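Mannan endo-1,4-beta-mannosidase (Cryptopygus antarcticus, PDB 4OOU) hydrolyses beta-1,4-linked mannan backbones at internal linkages, releasing mainly short manno-oligosaccharides such as mannobiose and mannotriose. Local coordinates at residues Asp118-Gln123 with Lys170-Ala175; Phe313-Ser318 with Cys349-Ser354. All blocks are in the same frame, centred on the assembly; numbering follows the deposited sequence.

The two contacts lie in different regions of the same TIM barrel, with centres about 25 Å apart and no atoms in touch. Contact 1 (118-123 with 170-175) is largely buried at the N-terminal ends of the barrel strands, where helix 109-122 meets the turn before strand 173-177, far from the annotated sites. Contact 2 (313-318 with 349-354) is only partly buried and ties two loops beyond the C-terminal ends of strands 308-313 and 337-340, beside the substrate-binding cleft. They share no helix or strand. Contact 1 rests on a serine hydroxyl packed against a helix end; contact 2 combines a disulfide with a carboxylate that takes up backbone N-H groups.

Contact 1 (Asp118-Gln123 with Lys170-Ala175)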
ATOM      1  N   ASP A 118      -7.064 -15.717   6.343  1.00 40.82           N
ATOM      2  CA  ASP A 118      -6.850 -17.016   6.991  1.00 41.60           C
ATOM      3  C   ASP A 118      -6.008 -17.928   6.080  1.00 42.21           C
ATOM      4  O   ASP A 118      -5.222 -18.747   6.565  1.00 37.88           O
ATOM      5  CB  ASP A 118      -8.207 -17.717   7.302  1.00 42.89           C
ATOM      6  CG  ASP A 118      -9.029 -17.019   8.399  1.00 42.88           C
ATOM      7  OD1 ASP A 118      -8.578 -16.025   8.978  1.00 44.29           O
ATOM      8  OD2 ASP A 118     -10.144 -17.476   8.700  1.00 41.51           O
ATOM      9  N   TYR A 119      -6.200 -17.806   4.760  1.00 42.59           N
ATOM     10  CA  TYR A 119      -5.563 -18.725   3.832  1.00 42.42           C
ATOM     11  C   TYR A 119      -4.121 -18.313   3.729  1.00 42.17           C
ATOM     12  O   TYR A 119      -3.216 -19.149   3.729  1.00 44.70           O
ATOM     13  CB  TYR A 119      -6.211 -18.697   2.441  1.00 40.42           C
ATOM     14  CG  TYR A 119      -5.597 -19.718   1.546  1.00 41.06           C
ATOM     15  CD1 TYR A 119      -6.056 -21.013   1.526  1.00 42.53           C
ATOM     16  CD2 TYR A 119      -4.505 -19.402   0.746  1.00 45.49           C
ATOM     17  CE1 TYR A 119      -5.474 -21.970   0.702  1.00 44.61           C
ATOM     18  CE2 TYR A 119      -3.905 -20.345  -0.071  1.00 44.17           C
ATOM     19  CZ  TYR A 119      -4.392 -21.633  -0.095  1.00 45.39           C
ATOM     20  OH  TYR A 119      -3.805 -22.587  -0.902  1.00 43.65           O
ATOM     21  N   ALA A 120      -3.931 -17.003   3.665  1.00 42.15           N
ATOM     22  CA  ALA A 120      -2.630 -16.400   3.498  1.00 44.56           C
ATOM     23  C   ALA A 120      -1.720 -16.743   4.666  1.00 43.03           C
ATOM     24  O   ALA A 120      -0.536 -17.050   4.488  1.00 42.68           O
ATOM     25  CB  ALA A 120      -2.794 -14.880   3.410  1.00 47.68           C
ATOM     26  N   ASN A 121      -2.286 -16.619   5.860  1.00 40.68           N
ATOM     27  CA  ASN A 121      -1.657 -17.050   7.091  1.00 41.34           C
ATOM     28  C   ASN A 121      -1.122 -18.455   6.976  1.00 43.20           C
ATOM     29  O   ASN A 121      -0.002 -18.696   7.357  1.00 52.40           O
ATOM     30  CB  ASN A 121      -2.649 -16.972   8.257  1.00 41.40           C
ATOM     31  CG  ASN A 121      -2.000 -17.258   9.590  1.00 42.33           C
ATOM     32  OD1 ASN A 121      -1.954 -16.405  10.485  1.00 41.28           O
ATOM     33  ND2 ASN A 121      -1.455 -18.445   9.714  1.00 40.96           N
ATOM     34  N   GLY A 122      -1.912 -19.379   6.448  1.00 44.20           N
ATOM     35  CA  GLY A 122      -1.494 -20.783   6.347  1.00 44.28           C
ATOM     36  C   GLY A 122      -0.277 -20.995   5.458  1.00 42.87           C
ATOM     37  O   GLY A 122       0.456 -21.980   5.593  1.00 36.19           O
ATOM     38  N   GLN A 123      -0.061 -20.032   4.567  1.00 41.43           N
ATOM     39  CA  GLN A 123       1.048 -20.048   3.626  1.00 39.50           C
ATOM     40  C   GLN A 123       2.190 -19.132   4.049  1.00 38.85           C
ATOM     41  O   GLN A 123       3.145 -18.920   3.292  1.00 33.21           O
ATOM     42  CB  GLN A 123       0.538 -19.590   2.288  1.00 39.73           C
ATOM     43  CG  GLN A 123      -0.620 -20.400   1.731  1.00 42.03           C
ATOM     44  CD  GLN A 123      -0.241 -21.868   1.536  1.00 43.56           C
ATOM     45  OE1 GLN A 123      -1.051 -22.761   1.758  1.00 50.29           O
ATOM     46  NE2 GLN A 123       0.994 -22.116   1.142  1.00 41.98           N
ATOM     47  N   LYS A 170      -5.964 -10.722  13.031  1.00 44.32           N
ATOM     48  CA  LYS A 170      -5.471 -11.581  11.961  1.00 43.42           C
ATOM     49  C   LYS A 170      -4.009 -11.257  11.626  1.00 40.92           C
ATOM     50  O   LYS A 170      -3.694 -10.240  10.988  1.00 35.53           O
ATOM     51  CB  LYS A 170      -6.419 -11.490  10.748  1.00 46.12           C
ATOM     52  CG  LYS A 170      -7.241 -12.751  10.561  1.00 47.99           C
ATOM     53  CD  LYS A 170      -8.724 -12.500  10.476  1.00 52.16           C
ATOM     54  CE  LYS A 170      -9.450 -13.834  10.365  1.00 53.95           C
ATOM     55  NZ  LYS A 170     -10.779 -13.870  11.024  1.00 61.01           N
ATOM     56  N   PRO A 171      -3.092 -12.104  12.106  1.00 42.51           N
ATOM     57  CA  PRO A 171      -1.675 -11.727  12.034  1.00 43.36           C
ATOM     58  C   PRO A 171      -1.166 -11.594  10.605  1.00 43.63           C
ATOM     59  O   PRO A 171      -0.206 -10.863  10.348  1.00 42.52           O
ATOM     60  CB  PRO A 171      -0.976 -12.889  12.751  1.00 43.12           C
ATOM     61  CG  PRO A 171      -2.022 -13.456  13.651  1.00 40.71           C
ATOM     62  CD  PRO A 171      -3.271 -13.379  12.830  1.00 41.32           C
ATOM     63  N   SER A 172      -1.845 -12.310   9.714  1.00 42.79           N
ATOM     64  CA  SER A 172      -1.648 -12.245   8.293  1.00 44.33           C
ATOM     65  C   SER A 172      -1.840 -10.834   7.688  1.00 42.20           C
ATOM     66  O   SER A 172      -1.339 -10.563   6.585  1.00 40.30           O
ATOM     67  CB  SER A 172      -2.610 -13.209   7.624  1.00 45.69           C
ATOM     68  OG  SER A 172      -1.892 -13.885   6.621  1.00 56.80           O
ATOM     69  N   LEU A 173      -2.576  -9.968   8.387  1.00 37.44           N
ATOM     70  CA  LEU A 173      -2.828  -8.610   7.912  1.00 38.38           C
ATOM     71  C   LEU A 173      -1.703  -7.719   8.352  1.00 37.92           C
ATOM     72  O   LEU A 173      -1.685  -7.223   9.477  1.00 37.06           O
ATOM     73  CB  LEU A 173      -4.157  -8.069   8.437  1.00 39.58           C
ATOM     74  CG  LEU A 173      -4.667  -6.693   7.967  1.00 40.29           C
ATOM     75  CD1 LEU A 173      -4.519  -6.499   6.476  1.00 43.74           C
ATOM     76  CD2 LEU A 173      -6.121  -6.540   8.333  1.00 40.06           C
ATOM     77  N   ALA A 174      -0.748  -7.527   7.453  1.00 35.43           N
ATOM     78  CA  ALA A 174       0.412  -6.735   7.760  1.00 36.16           C
ATOM     79  C   ALA A 174       0.080  -5.249   7.903  1.00 34.50           C
ATOM     80  O   ALA A 174       0.497  -4.620   8.842  1.00 33.27           O
ATOM     81  CB  ALA A 174       1.473  -6.950   6.687  1.00 35.75           C
ATOM     82  N   ALA A 175      -0.669  -4.697   6.960  1.00 39.22           N
ATOM     83  CA  ALA A 175      -0.922  -3.235   6.922  1.00 38.70           C
ATOM     84  C   ALA A 175      -2.124  -2.839   6.068  1.00 38.84           C
ATOM     85  O   ALA A 175      -2.539  -3.559   5.142  1.00 38.96           O
ATOM     86  CB  ALA A 175       0.302  -2.527   6.401  1.00 37.91           C
TER
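S172 pushes its hydroxyl into the C-terminal end of helix 109-122, meeting A120 and N121 where this TIM barrel brings the helix against the start of strand 173-177. The hydroxyl is carried by a type I beta turn from K170 to L173, closed by L173 N to K170 O at 2.8 Å. This turn delivers the chain into the strand, which runs parallel to strand 126-133; S172 and A174 both bond to the backbone of L127 there.

The tight part is around S172 OG. It lies 2.9 Å from N121 N and 3.2 Å from N121 CA, while the methyl A120 CB comes to 3.5 Å from the same oxygen. N121 CB lies 3.8 Å from S172 CB, and CG of N121 stands anti to its own backbone N (chi1 -173°), so that CB rather than CG is the part of this side chain set against the serine. The buried S172 OG bonds to V125 O, in the short link between the helix and strand 126-133, and only weakly to L117 O in the helix itself. One serine oxygen thereby ties the turn to the segment that follows the helix.

The other side is looser and more open to solvent. Here the side chain of D118, on the exposed face of the helix, crosses that of K170 obliquely. The salt bridge from D118 OD1 to K170 NZ is long at 3.7 Å, and the position of the carboxylate oxygen is doubtful. The ammonium group has stronger partners elsewhere: K170 NZ is hydrogen-bonded to S114 OG, further back in helix 109-122, and to H384 NE2 of the C-terminal histidine run, probably a purification tag.

Contact 2 (Phe313-Ser318 with Cys349-Ser354); sequences FASVCS and CSDTYS
D351 OD1 is gripped by two weak hydrogen bonds, from S315 OG at 3.0 Å and from V316 N at 3.3 Å. The other carboxylate oxygen, D351 OD2, takes the stronger bond through its syn lone pair, from S315 N at 2.8 Å (N-H...O 146°). The buried carboxylate thus holds successive N-H groups of the type I turn A314-C317, while A314 CB packs 3.4 Å from D351 OD2. An alanine in place of D351 would probably leave S315 N, S315 OG and V316 N without these acceptors and the turn less firmly fixed. V316 CG1 rests 3.6 Å from S350 O.

A left-handed disulfide, C317 SG to C349 SG at 2.0 Å (chi3 -86°), pins the turn covalently beside the carboxylate. It also anchors 346-350, thought to help stabilise the transition state; the C349 side chain lies about 4 Å from that of Y282, which binds substrate.

The turn follows strand 308-313 and leads toward helix 323-332, where S315 touches I323. D351 bonds through its backbone to W341, just past strand 337-340, and precedes helix 353-361, whose N355 packs against S315.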
ATOM      1  N   PHE A 313       7.191  -2.081  -8.460  1.00 36.26           N
ATOM      2  CA  PHE A 313       8.207  -1.889  -9.476  1.00 37.69           C
ATOM      3  C   PHE A 313       8.103  -3.011 -10.516  1.00 37.47           C
ATOM      4  O   PHE A 313       7.450  -4.007 -10.268  1.00 37.17           O
ATOM      5  CB  PHE A 313       9.594  -1.853  -8.826  1.00 39.56           C
ATOM      6  CG  PHE A 313      10.121  -3.204  -8.430  1.00 39.80           C
ATOM      7  CD1 PHE A 313       9.811  -3.749  -7.196  1.00 40.29           C
ATOM      8  CD2 PHE A 313      10.941  -3.922  -9.296  1.00 42.49           C
ATOM      9  CE1 PHE A 313      10.298  -4.984  -6.828  1.00 41.26           C
ATOM     10  CE2 PHE A 313      11.440  -5.152  -8.932  1.00 42.91           C
ATOM     11  CZ  PHE A 313      11.107  -5.684  -7.697  1.00 44.94           C
ATOM     12  N   ALA A 314       8.755  -2.879 -11.657  1.00 40.65           N
ATOM     13  CA  ALA A 314       8.751  -3.981 -12.611  1.00 43.64           C
ATOM     14  C   ALA A 314      10.006  -4.070 -13.478  1.00 46.15           C
ATOM     15  O   ALA A 314      10.454  -3.047 -13.993  1.00 41.12           O
ATOM     16  CB  ALA A 314       7.525  -3.872 -13.496  1.00 44.61           C
ATOM     17  N   SER A 315      10.539  -5.301 -13.644  1.00 50.25           N
ATOM     18  CA  SER A 315      11.745  -5.605 -14.485  1.00 50.08           C
ATOM     19  C   SER A 315      11.676  -4.913 -15.805  1.00 44.55           C
ATOM     20  O   SER A 315      12.658  -4.406 -16.312  1.00 41.56           O
ATOM     21  CB  SER A 315      11.849  -7.090 -14.865  1.00 50.96           C
ATOM     22  OG  SER A 315      11.399  -7.942 -13.843  1.00 57.41           O
ATOM     23  N   VAL A 316      10.473  -4.936 -16.336  1.00 40.92           N
ATOM     24  CA  VAL A 316      10.188  -4.602 -17.684  1.00 40.86           C
ATOM     25  C   VAL A 316      10.010  -3.061 -17.863  1.00 42.54           C
ATOM     26  O   VAL A 316       9.951  -2.558 -18.997  1.00 39.78           O
ATOM     27  CB  VAL A 316       8.984  -5.482 -18.107  1.00 43.94           C
ATOM     28  CG1 VAL A 316       7.678  -4.881 -17.608  1.00 44.77           C
ATOM     29  CG2 VAL A 316       8.983  -5.742 -19.612  1.00 49.24           C
ATOM     30  N   CYS A 317       9.935  -2.326 -16.743  1.00 39.08           N
ATOM     31  CA  CYS A 317      10.193  -0.890 -16.713  1.00 36.88           C
ATOM     32  C   CYS A 317      11.251  -0.582 -15.678  1.00 38.32           C
ATOM     33  O   CYS A 317      10.989  -0.043 -14.599  1.00 45.83           O
ATOM     34  CB  CYS A 317       8.911  -0.122 -16.470  1.00 38.28           C
ATOM     35  SG  CYS A 317       7.786  -0.551 -17.797  1.00 41.53           S
ATOM     36  N   SER A 318      12.471  -0.956 -16.025  1.00 37.29           N
ATOM     37  CA  SER A 318      13.601  -0.761 -15.180  1.00 37.28           C
ATOM     38  C   SER A 318      14.728  -0.350 -16.088  1.00 40.47           C
ATOM     39  O   SER A 318      14.480   0.087 -17.222  1.00 41.90           O
ATOM     40  CB  SER A 318      13.910  -2.092 -14.490  1.00 42.51           C
ATOM     41  OG  SER A 318      14.151  -3.149 -15.409  1.00 41.59           O
ATOM     42  N   CYS A 349       3.577  -1.763 -17.864  1.00 48.96           N
ATOM     43  CA  CYS A 349       4.682  -1.999 -16.942  1.00 44.43           C
ATOM     44  C   CYS A 349       4.296  -3.058 -15.923  1.00 42.62           C
ATOM     45  O   CYS A 349       4.260  -2.788 -14.735  1.00 43.37           O
ATOM     46  CB  CYS A 349       5.148  -0.684 -16.277  1.00 42.53           C
ATOM     47  SG  CYS A 349       6.088   0.420 -17.398  1.00 39.51           S
ATOM     48  N   SER A 350       3.965  -4.250 -16.419  1.00 41.54           N
ATOM     49  CA  SER A 350       3.719  -5.414 -15.568  1.00 42.20           C
ATOM     50  C   SER A 350       4.596  -6.561 -15.969  1.00 40.91           C
ATOM     51  O   SER A 350       4.691  -6.925 -17.143  1.00 42.30           O
ATOM     52  CB  SER A 350       2.269  -5.908 -15.629  1.00 44.56           C
ATOM     53  OG  SER A 350       2.120  -7.138 -14.914  1.00 44.27           O
ATOM     54  N   ASP A 351       5.222  -7.158 -14.973  1.00 41.69           N
ATOM     55  CA  ASP A 351       5.993  -8.356 -15.199  1.00 41.53           C
ATOM     56  C   ASP A 351       5.091  -9.558 -15.380  1.00 40.81           C
ATOM     57  O   ASP A 351       3.867  -9.538 -15.150  1.00 42.16           O
ATOM     58  CB  ASP A 351       6.978  -8.605 -14.044  1.00 42.30           C
ATOM     59  CG  ASP A 351       8.164  -7.657 -14.071  1.00 40.64           C
ATOM     60  OD1 ASP A 351       8.781  -7.475 -15.163  1.00 42.12           O
ATOM     61  OD2 ASP A 351       8.494  -7.122 -12.994  1.00 35.19           O
ATOM     62  N   THR A 352       5.748 -10.596 -15.842  1.00 41.15           N
ATOM     63  CA  THR A 352       5.215 -11.932 -15.971  1.00 40.69           C
ATOM     64  C   THR A 352       5.007 -12.524 -14.586  1.00 40.12           C
ATOM     65  O   THR A 352       5.904 -12.383 -13.775  1.00 42.61           O
ATOM     66  CB  THR A 352       6.306 -12.681 -16.731  1.00 38.85           C
ATOM     67  OG1 THR A 352       6.030 -12.539 -18.119  1.00 44.75           O
ATOM     68  CG2 THR A 352       6.368 -14.068 -16.421  1.00 42.00           C
ATOM     69  N   TYR A 353       3.899 -13.201 -14.285  1.00 38.79           N
ATOM     70  CA  TYR A 353       3.838 -13.890 -12.958  1.00 42.80           C
ATOM     71  C   TYR A 353       5.041 -14.818 -12.740  1.00 41.13           C
ATOM     72  O   TYR A 353       5.479 -15.072 -11.622  1.00 45.59           O
ATOM     73  CB  TYR A 353       2.522 -14.666 -12.732  1.00 46.03           C
ATOM     74  CG  TYR A 353       2.380 -15.989 -13.477  1.00 47.62           C
ATOM     75  CD1 TYR A 353       3.113 -17.123 -13.099  1.00 46.41           C
ATOM     76  CD2 TYR A 353       1.481 -16.118 -14.514  1.00 50.40           C
ATOM     77  CE1 TYR A 353       2.982 -18.334 -13.775  1.00 46.56           C
ATOM     78  CE2 TYR A 353       1.348 -17.321 -15.211  1.00 53.49           C
ATOM     79  CZ  TYR A 353       2.090 -18.430 -14.846  1.00 49.45           C
ATOM     80  OH  TYR A 353       1.906 -19.616 -15.552  1.00 42.22           O
ATOM     81  N   SER A 354       5.552 -15.355 -13.828  1.00 39.48           N
ATOM     82  CA  SER A 354       6.684 -16.261 -13.777  1.00 38.38           C
ATOM     83  C   SER A 354       8.010 -15.667 -13.295  1.00 35.72           C
ATOM     84  O   SER A 354       8.687 -16.217 -12.430  1.00 32.62           O
ATOM     85  CB  SER A 354       6.883 -16.920 -15.148  1.00 38.57           C
ATOM     86  OG  SER A 354       6.402 -18.228 -15.085  1.00 37.84           O
TER